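Alginate lyase AlgAT5 (Defluviitalea, PDB 5ZQI) probably cleaves alginate by beta-elimination, as a lyase of polysaccharide lyase family 7 built on a beta-sandwich. Local coordinates at residues A[165-170]-A[234-239]; A[102-107]-A[121-126]. One frame throughout, in Å; residues are numbered along the deposited sequence.

Contact 1. Residues A[165-170]-A[234-239]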
ATOM      1  N   GLN A 165       3.128   0.120   3.062  1.00  5.63           N
ATOM      2  CA  GLN A 165       3.665   0.912   4.147  1.00  8.48           C
ATOM      3  C   GLN A 165       3.627   0.165   5.476  1.00  5.87           C
ATOM      4  O   GLN A 165       2.795  -0.725   5.709  1.00  5.78           O
ATOM      5  CB  GLN A 165       2.876   2.207   4.394  1.00  9.09           C
ATOM      6  CG  GLN A 165       2.556   3.038   3.201  1.00  9.18           C
ATOM      7  CD  GLN A 165       1.933   4.358   3.629  1.00 11.04           C
ATOM      8  OE1 GLN A 165       2.477   5.055   4.479  1.00 14.01           O
ATOM      9  NE2 GLN A 165       0.777   4.695   3.069  1.00 10.69           N
ATOM     10  N   ILE A 166       4.508   0.600   6.381  1.00  6.81           N
ATOM     11  CA  ILE A 166       4.223   0.568   7.814  1.00  5.82           C
ATOM     12  C   ILE A 166       3.952   2.013   8.206  1.00  6.11           C
ATOM     13  O   ILE A 166       4.751   2.888   7.866  1.00  7.11           O
ATOM     14  CB  ILE A 166       5.383   0.002   8.647  1.00  7.69           C
ATOM     15  CG1 ILE A 166       5.666  -1.449   8.293  1.00  6.53           C
ATOM     16  CG2 ILE A 166       5.027   0.146  10.169  1.00  7.96           C
ATOM     17  CD1 ILE A 166       6.984  -1.960   8.957  1.00 10.44           C
ATOM     18  N   HIS A 167       2.880   2.247   8.965  1.00  6.90           N
ATOM     19  CA  HIS A 167       2.467   3.560   9.452  1.00  7.78           C
ATOM     20  C   HIS A 167       2.280   3.473  10.959  1.00  9.20           C
ATOM     21  O   HIS A 167       1.932   2.416  11.473  1.00  8.80           O
ATOM     22  CB  HIS A 167       1.154   3.975   8.739  1.00  9.27           C
ATOM     23  CG  HIS A 167       0.922   5.454   8.659  1.00  8.30           C
ATOM     24  ND1 HIS A 167       0.423   6.182   9.722  1.00 11.34           N
ATOM     25  CD2 HIS A 167       1.085   6.335   7.640  1.00 11.99           C
ATOM     26  CE1 HIS A 167       0.302   7.450   9.362  1.00 14.81           C
ATOM     27  NE2 HIS A 167       0.714   7.573   8.115  1.00 15.85           N
ATOM     28  N   ASP A 168       2.496   4.583  11.673  1.00  9.16           N
ATOM     29  CA  ASP A 168       2.249   4.624  13.121  1.00 10.57           C
ATOM     30  C   ASP A 168       1.203   5.697  13.423  1.00 11.91           C
ATOM     31  O   ASP A 168       0.432   6.087  12.520  1.00 12.61           O
ATOM     32  CB  ASP A 168       3.565   4.780  13.874  1.00 15.71           C
ATOM     33  CG  ASP A 168       4.168   6.162  13.773  1.00 17.77           C
ATOM     34  OD1 ASP A 168       3.567   7.059  13.180  1.00 16.65           O
ATOM     35  OD2 ASP A 168       5.273   6.354  14.315  1.00 23.66           O
ATOM     36  N   SER A 169       1.103   6.142  14.673  1.00 14.46           N
ATOM     37  CA  SER A 169       0.033   7.071  15.000  1.00 14.84           C
ATOM     38  C   SER A 169       0.177   8.405  14.283  1.00 18.95           C
ATOM     39  O   SER A 169      -0.818   9.122  14.120  1.00 20.22           O
ATOM     40  CB  SER A 169      -0.038   7.307  16.510  1.00 20.14           C
ATOM     41  OG  SER A 169       1.140   7.934  16.962  1.00 25.81           O
ATOM     42  N   ASP A 170       1.377   8.751  13.845  1.00 17.17           N
ATOM     43  CA  ASP A 170       1.679  10.092  13.367  1.00 23.46           C
ATOM     44  C   ASP A 170       2.026  10.144  11.888  1.00 20.21           C
ATOM     45  O   ASP A 170       1.685  11.117  11.213  1.00 20.94           O
ATOM     46  CB  ASP A 170       2.855  10.687  14.159  1.00 24.45           C
ATOM     47  CG  ASP A 170       2.606  10.732  15.660  1.00 36.81           C
ATOM     48  OD1 ASP A 170       1.474  11.032  16.090  1.00 27.01           O
ATOM     49  OD2 ASP A 170       3.570  10.475  16.409  1.00 39.75           O
ATOM     50  N   GLY A 234       2.441   1.264  18.048  1.00  9.97           N
ATOM     51  CA  GLY A 234       1.313   1.810  17.319  1.00 10.20           C
ATOM     52  C   GLY A 234       1.420   1.648  15.821  1.00 10.00           C
ATOM     53  O   GLY A 234       0.788   2.404  15.063  1.00  9.61           O
ATOM     54  N   CYS A 235       2.131   0.637  15.372  1.00  8.68           N
ATOM     55  CA  CYS A 235       2.307   0.399  13.948  1.00  7.87           C
ATOM     56  C   CYS A 235       1.179  -0.426  13.346  1.00  7.99           C
ATOM     57  O   CYS A 235       0.543  -1.243  14.010  1.00  7.40           O
ATOM     58  CB  CYS A 235       3.614  -0.336  13.634  1.00  6.68           C
ATOM     59  SG  CYS A 235       5.108   0.579  14.013  1.00 11.50           S
ATOM     60  N   TYR A 236       0.987  -0.242  12.048  1.00  7.33           N
ATOM     61  CA  TYR A 236       0.066  -1.048  11.259  1.00  6.57           C
ATOM     62  C   TYR A 236       0.496  -1.014   9.797  1.00  6.70           C
ATOM     63  O   TYR A 236       1.179  -0.096   9.335  1.00  6.52           O
ATOM     64  CB  TYR A 236      -1.380  -0.557  11.422  1.00  7.09           C
ATOM     65  CG  TYR A 236      -1.605   0.923  11.164  1.00  6.76           C
ATOM     66  CD1 TYR A 236      -1.412   1.872  12.177  1.00  7.02           C
ATOM     67  CD2 TYR A 236      -2.035   1.373   9.932  1.00  7.98           C
ATOM     68  CE1 TYR A 236      -1.608   3.200  11.939  1.00  9.60           C
ATOM     69  CE2 TYR A 236      -2.228   2.720   9.691  1.00  8.93           C
ATOM     70  CZ  TYR A 236      -2.040   3.614  10.713  1.00 10.21           C
ATOM     71  OH  TYR A 236      -2.258   4.957  10.489  1.00 14.74           O
ATOM     72  N   PHE A 237       0.084  -2.047   9.078  1.00  5.53           N
ATOM     73  CA  PHE A 237       0.403  -2.173   7.661  1.00  5.29           C
ATOM     74  C   PHE A 237      -0.626  -1.455   6.794  1.00  5.29           C
ATOM     75  O   PHE A 237      -1.805  -1.315   7.174  1.00  5.55           O
ATOM     76  CB  PHE A 237       0.469  -3.655   7.234  1.00  5.19           C
ATOM     77  CG  PHE A 237       1.668  -4.410   7.780  1.00  5.21           C
ATOM     78  CD1 PHE A 237       2.963  -4.017   7.478  1.00  5.83           C
ATOM     79  CD2 PHE A 237       1.482  -5.544   8.550  1.00  5.45           C
ATOM     80  CE1 PHE A 237       4.058  -4.707   7.986  1.00  6.01           C
ATOM     81  CE2 PHE A 237       2.580  -6.258   9.044  1.00  8.19           C
ATOM     82  CZ  PHE A 237       3.858  -5.844   8.741  1.00  6.89           C
ATOM     83  N   LYS A 238      -0.171  -1.054   5.596  1.00  6.02           N
ATOM     84  CA  LYS A 238      -1.039  -0.557   4.538  1.00  5.57           C
ATOM     85  C   LYS A 238      -0.595  -1.136   3.212  1.00  5.85           C
ATOM     86  O   LYS A 238       0.584  -1.386   3.026  1.00  6.57           O
ATOM     87  CB  LYS A 238      -1.024   0.982   4.406  1.00  7.39           C
ATOM     88  CG  LYS A 238      -1.234   1.714   5.732  1.00  7.00           C
ATOM     89  CD  LYS A 238      -1.597   3.170   5.458  1.00 11.22           C
ATOM     90  CE  LYS A 238      -3.139   3.220   5.232  1.00 13.22           C
ATOM     91  NZ  LYS A 238      -3.640   4.523   4.749  1.00 21.03           N
ATOM     92  N   ALA A 239      -1.544  -1.334   2.285  1.00  6.28           N
ATOM     93  CA  ALA A 239      -1.220  -1.824   0.949  1.00  5.12           C
ATOM     94  C   ALA A 239      -2.273  -1.302  -0.016  1.00  8.41           C
ATOM     95  O   ALA A 239      -3.448  -1.160   0.339  1.00  9.27           O
ATOM     96  CB  ALA A 239      -1.186  -3.356   0.910  1.00  8.21           C
TER
HETATM   97  O   HOH W   1      -2.478   7.122  12.293  1.00 12.86           O

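Contact 2. Residues A[102-107]-A[121-126]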
ATOM      1  N   VAL A 102      -6.409  -7.666  -7.896  1.00  7.80           N
ATOM      2  CA  VAL A 102      -7.235  -6.506  -7.565  1.00  7.31           C
ATOM      3  C   VAL A 102      -6.526  -5.240  -8.019  1.00  5.73           C
ATOM      4  O   VAL A 102      -5.365  -5.003  -7.658  1.00  6.53           O
ATOM      5  CB  VAL A 102      -7.523  -6.437  -6.056  1.00  7.52           C
ATOM      6  CG1 VAL A 102      -8.364  -5.216  -5.700  1.00  7.26           C
ATOM      7  CG2 VAL A 102      -8.242  -7.678  -5.577  1.00  8.37           C
ATOM      8  N   VAL A 103      -7.233  -4.432  -8.789  1.00  7.73           N
ATOM      9  CA  VAL A 103      -6.767  -3.153  -9.305  1.00  6.98           C
ATOM     10  C   VAL A 103      -7.084  -2.057  -8.298  1.00  6.03           C
ATOM     11  O   VAL A 103      -8.232  -1.933  -7.844  1.00  8.12           O
ATOM     12  CB  VAL A 103      -7.443  -2.846 -10.651  1.00  6.87           C
ATOM     13  CG1 VAL A 103      -6.993  -1.453 -11.164  1.00 10.35           C
ATOM     14  CG2 VAL A 103      -7.163  -3.911 -11.668  1.00  8.77           C
ATOM     15  N   PHE A 104      -6.056  -1.279  -7.932  1.00  7.44           N
ATOM     16  CA  PHE A 104      -6.186  -0.104  -7.068  1.00  6.42           C
ATOM     17  C   PHE A 104      -5.775   1.100  -7.910  1.00  7.22           C
ATOM     18  O   PHE A 104      -4.650   1.142  -8.419  1.00  7.58           O
ATOM     19  CB  PHE A 104      -5.297  -0.182  -5.830  1.00  5.26           C
ATOM     20  CG  PHE A 104      -5.597  -1.319  -4.890  1.00  7.72           C
ATOM     21  CD1 PHE A 104      -5.155  -2.611  -5.167  1.00  8.33           C
ATOM     22  CD2 PHE A 104      -6.272  -1.094  -3.704  1.00  5.35           C
ATOM     23  CE1 PHE A 104      -5.420  -3.631  -4.262  1.00  8.12           C
ATOM     24  CE2 PHE A 104      -6.528  -2.107  -2.823  1.00  6.94           C
ATOM     25  CZ  PHE A 104      -6.105  -3.374  -3.095  1.00  7.95           C
ATOM     26  N   LYS A 105      -6.648   2.102  -7.999  1.00  6.07           N
ATOM     27  CA  LYS A 105      -6.383   3.326  -8.757  1.00  7.43           C
ATOM     28  C   LYS A 105      -6.664   4.532  -7.880  1.00  6.84           C
ATOM     29  O   LYS A 105      -7.715   4.595  -7.256  1.00  7.51           O
ATOM     30  CB  LYS A 105      -7.243   3.385 -10.035  1.00  7.01           C
ATOM     31  CG  LYS A 105      -7.176   4.727 -10.754  1.00  7.65           C
ATOM     32  CD  LYS A 105      -7.959   4.703 -12.052  1.00 12.90           C
ATOM     33  CE  LYS A 105      -8.037   6.102 -12.659  1.00 15.01           C
ATOM     34  NZ  LYS A 105      -8.750   6.166 -13.955  1.00 20.86           N
ATOM     35  N   ALA A 106      -5.760   5.515  -7.876  1.00  7.19           N
ATOM     36  CA  ALA A 106      -6.028   6.812  -7.260  1.00  8.33           C
ATOM     37  C   ALA A 106      -5.538   7.907  -8.191  1.00  7.94           C
ATOM     38  O   ALA A 106      -4.348   7.970  -8.515  1.00  8.59           O
ATOM     39  CB  ALA A 106      -5.380   6.919  -5.872  1.00  8.66           C
ATOM     40  N   HIS A 107      -6.470   8.746  -8.619  1.00  7.89           N
ATOM     41  CA  HIS A 107      -6.178   9.837  -9.541  1.00  7.97           C
ATOM     42  C   HIS A 107      -5.752  11.100  -8.808  1.00  9.52           C
ATOM     43  O   HIS A 107      -6.122  11.329  -7.663  1.00  9.72           O
ATOM     44  CB  HIS A 107      -7.396  10.128 -10.423  1.00  9.99           C
ATOM     45  CG  HIS A 107      -8.629  10.500  -9.657  1.00  9.28           C
ATOM     46  ND1 HIS A 107      -9.115   9.747  -8.606  1.00  8.57           N
ATOM     47  CD2 HIS A 107      -9.461  11.560  -9.781  1.00 12.14           C
ATOM     48  CE1 HIS A 107     -10.199  10.332  -8.121  1.00  8.61           C
ATOM     49  NE2 HIS A 107     -10.437  11.425  -8.826  1.00 11.03           N
ATOM     50  N   CYS A 121      -6.136   4.893  -2.881  1.00  6.74           N
ATOM     51  CA  CYS A 121      -7.086   3.778  -2.817  1.00  6.79           C
ATOM     52  C   CYS A 121      -6.310   2.667  -2.116  1.00  6.25           C
ATOM     53  O   CYS A 121      -5.471   1.998  -2.745  1.00  6.09           O
ATOM     54  CB  CYS A 121      -7.576   3.364  -4.176  1.00  7.70           C
ATOM     55  SG  CYS A 121      -8.935   2.187  -3.980  1.00  9.63           S
ATOM     56  N   GLU A 122      -6.507   2.551  -0.793  1.00  6.19           N
ATOM     57  CA  GLU A 122      -5.520   1.876   0.040  1.00  6.95           C
ATOM     58  C   GLU A 122      -6.156   1.158   1.210  1.00  7.17           C
ATOM     59  O   GLU A 122      -7.048   1.703   1.876  1.00  7.98           O
ATOM     60  CB  GLU A 122      -4.500   2.903   0.567  1.00  8.89           C
ATOM     61  CG  GLU A 122      -3.135   2.290   0.963  1.00  8.97           C
ATOM     62  CD  GLU A 122      -2.165   3.302   1.567  1.00 12.32           C
ATOM     63  OE1 GLU A 122      -2.613   4.279   2.212  1.00 12.12           O
ATOM     64  OE2 GLU A 122      -0.926   3.145   1.405  1.00 11.48           O
ATOM     65  N   LEU A 123      -5.663  -0.060   1.455  1.00  6.91           N
ATOM     66  CA  LEU A 123      -6.081  -0.865   2.595  1.00  5.76           C
ATOM     67  C   LEU A 123      -5.260  -0.528   3.849  1.00  6.58           C
ATOM     68  O   LEU A 123      -4.054  -0.331   3.784  1.00  7.88           O
ATOM     69  CB  LEU A 123      -5.940  -2.365   2.274  1.00  6.47           C
ATOM     70  CG  LEU A 123      -6.751  -2.894   1.096  1.00  7.82           C
ATOM     71  CD1 LEU A 123      -6.248  -4.293   0.710  1.00  9.18           C
ATOM     72  CD2 LEU A 123      -8.201  -2.915   1.374  1.00  9.13           C
ATOM     73  N   ARG A 124      -5.940  -0.495   4.997  1.00  6.03           N
ATOM     74  CA  ARG A 124      -5.375  -0.220   6.316  1.00  6.95           C
ATOM     75  C   ARG A 124      -5.643  -1.416   7.218  1.00  6.16           C
ATOM     76  O   ARG A 124      -6.775  -1.893   7.303  1.00  6.55           O
ATOM     77  CB  ARG A 124      -6.000   1.050   6.874  1.00  9.30           C
ATOM     78  CG  ARG A 124      -5.416   1.645   8.162  1.00  8.17           C
ATOM     79  CD  ARG A 124      -5.934   0.962   9.425  1.00  8.78           C
ATOM     80  NE  ARG A 124      -5.690   1.844  10.575  1.00  9.04           N
ATOM     81  CZ  ARG A 124      -5.113   1.489  11.712  1.00  7.55           C
ATOM     82  NH1 ARG A 124      -4.944   2.405  12.669  1.00 10.83           N
ATOM     83  NH2 ARG A 124      -4.758   0.233  11.926  1.00  7.50           N
ATOM     84  N   GLU A 125      -4.594  -1.911   7.873  1.00  5.91           N
ATOM     85  CA  GLU A 125      -4.684  -3.149   8.629  1.00  6.13           C
ATOM     86  C   GLU A 125      -5.631  -3.041   9.813  1.00  6.71           C
ATOM     87  O   GLU A 125      -5.499  -2.148  10.641  1.00  7.44           O
ATOM     88  CB  GLU A 125      -3.274  -3.516   9.141  1.00  5.93           C
ATOM     89  CG  GLU A 125      -3.218  -4.897   9.778  1.00  6.20           C
ATOM     90  CD  GLU A 125      -1.989  -5.180  10.578  1.00  6.54           C
ATOM     91  OE1 GLU A 125      -1.044  -4.372  10.560  1.00  8.04           O
ATOM     92  OE2 GLU A 125      -1.945  -6.265  11.206  1.00 10.10           O
ATOM     93  N   MET A 126      -6.502  -4.014   9.942  1.00  7.11           N
ATOM     94  CA  MET A 126      -7.419  -4.188  11.054  1.00  7.82           C
ATOM     95  C   MET A 126      -7.193  -5.532  11.726  1.00  8.90           C
ATOM     96  O   MET A 126      -6.318  -6.304  11.323  1.00  9.39           O
ATOM     97  CB  MET A 126      -8.854  -4.089  10.523  1.00  8.35           C
ATOM     98  CG  MET A 126      -9.122  -2.757   9.765  1.00  8.15           C
ATOM     99  SD  MET A 126      -9.069  -1.257  10.781  1.00 10.13           S
ATOM    100  CE  MET A 126     -10.625  -1.375  11.636  1.00 12.21           C
TER

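Contact 1. Residues A[165-170]-A[234-239]
H167 and Y236 form a hydrogen-bonded pair of an antiparallel ladder, their side chains alongside each other and pointing the same way. The CB of H167 sits over the face of the Y236 ring, a CH-pi contact 4.1 Å from the centroid. CG turns anti to the backbone N (chi1 -155°), which carries the imidazole along the ring toward the phenol end, the two planes inclined at 35°. There CG and CE1 each come to 3.7 Å from Y236 OH, and ND1 lies 3.0 Å from the same oxygen. ND1 donates to the backbone D168 O at 2.8 Å, and this bond ties the imidazole to its own chain. At the imidazole's CD2 edge, Q165 OE1 lies in plane. A water in the plane of the phenol links Y236 OH, at 2.8 Å, to D168 O, while H167 O lies over one face of the Y236 ring.

The sequence Q165-I166-H167 is the QIH motif of family 7 lyases, and Y236 to A239 open the YFKAG motif, so this patch of sheet probably lines the alginate-binding groove. R124 adds a cation-pi contact to Y236. Four backbone bonds hold the ladder, two in the pair Q165 with K238 and two in H167 with Y236. Between them the non-hydrogen-bonded pair I166 and F237 points to the other face, where I166 CG1 meets F237 CE1 at 3.6 Å. Back on the histidine side, Q165 NE2 packs 3.7 Å from K238 CD, and both polar ends reach E122: NE2 by a hydrogen bond, K238 NZ by a salt bridge.

Contact 2. Residues A[102-107]-A[121-126]
C121 and F104 carry most of this contact, with L123 next. It is packing between the two sheets of the beta-sandwich: strand 102-107 belongs to one, strand 120-127 to the other, and the short segments run at 119° to each other. The side chain of F104 leaves its strand toward C121, with CG anti to the carbonyl carbon (chi1 -62°). That swing brings CD2 to 3.3 Å from C121 O, the oxygen lying obliquely to the ring. C121 SG approaches the same CD2 at 4.2 Å, an oblique sulfur-aromatic contact. Further along the ring, F104 CZ meets L123 CD1 at 3.9 Å, the leucine crossing the phenylalanine at about a right angle. F93 and L69 close in on C121, W67 packs on L123, and the whole cluster is buried. One residue past K105, A106 turns its CB toward C121 N, 3.7 Å away. The lysine itself points away, its NZ salt-bridged to E91, but its carbonyl looks into the contact. K105 O is buried here without a hydrogen-bonding partner, and C121 CB lies against it at 3.3 Å.

Contact 2 closes before contact 1 opens along the chain, and their centres lie 14 Å apart. Both reach the same antiparallel sheet, in which strand 120-127 runs beside strand 236-239, and strand 160-167 pairs with 236-239 on its other edge. Contact 1 is made within that sheet, whereas contact 2 joins it to the second sheet through strand 102-107. The two touch directly: besides the E122 bridge, L123 N probably donates to A239 O. Neighbouring residues of strand 120-127 thus serve different sides of the sheet, with C121 and L123 packed into the sandwich interior and E122 and R124 turned to the probable substrate-binding face.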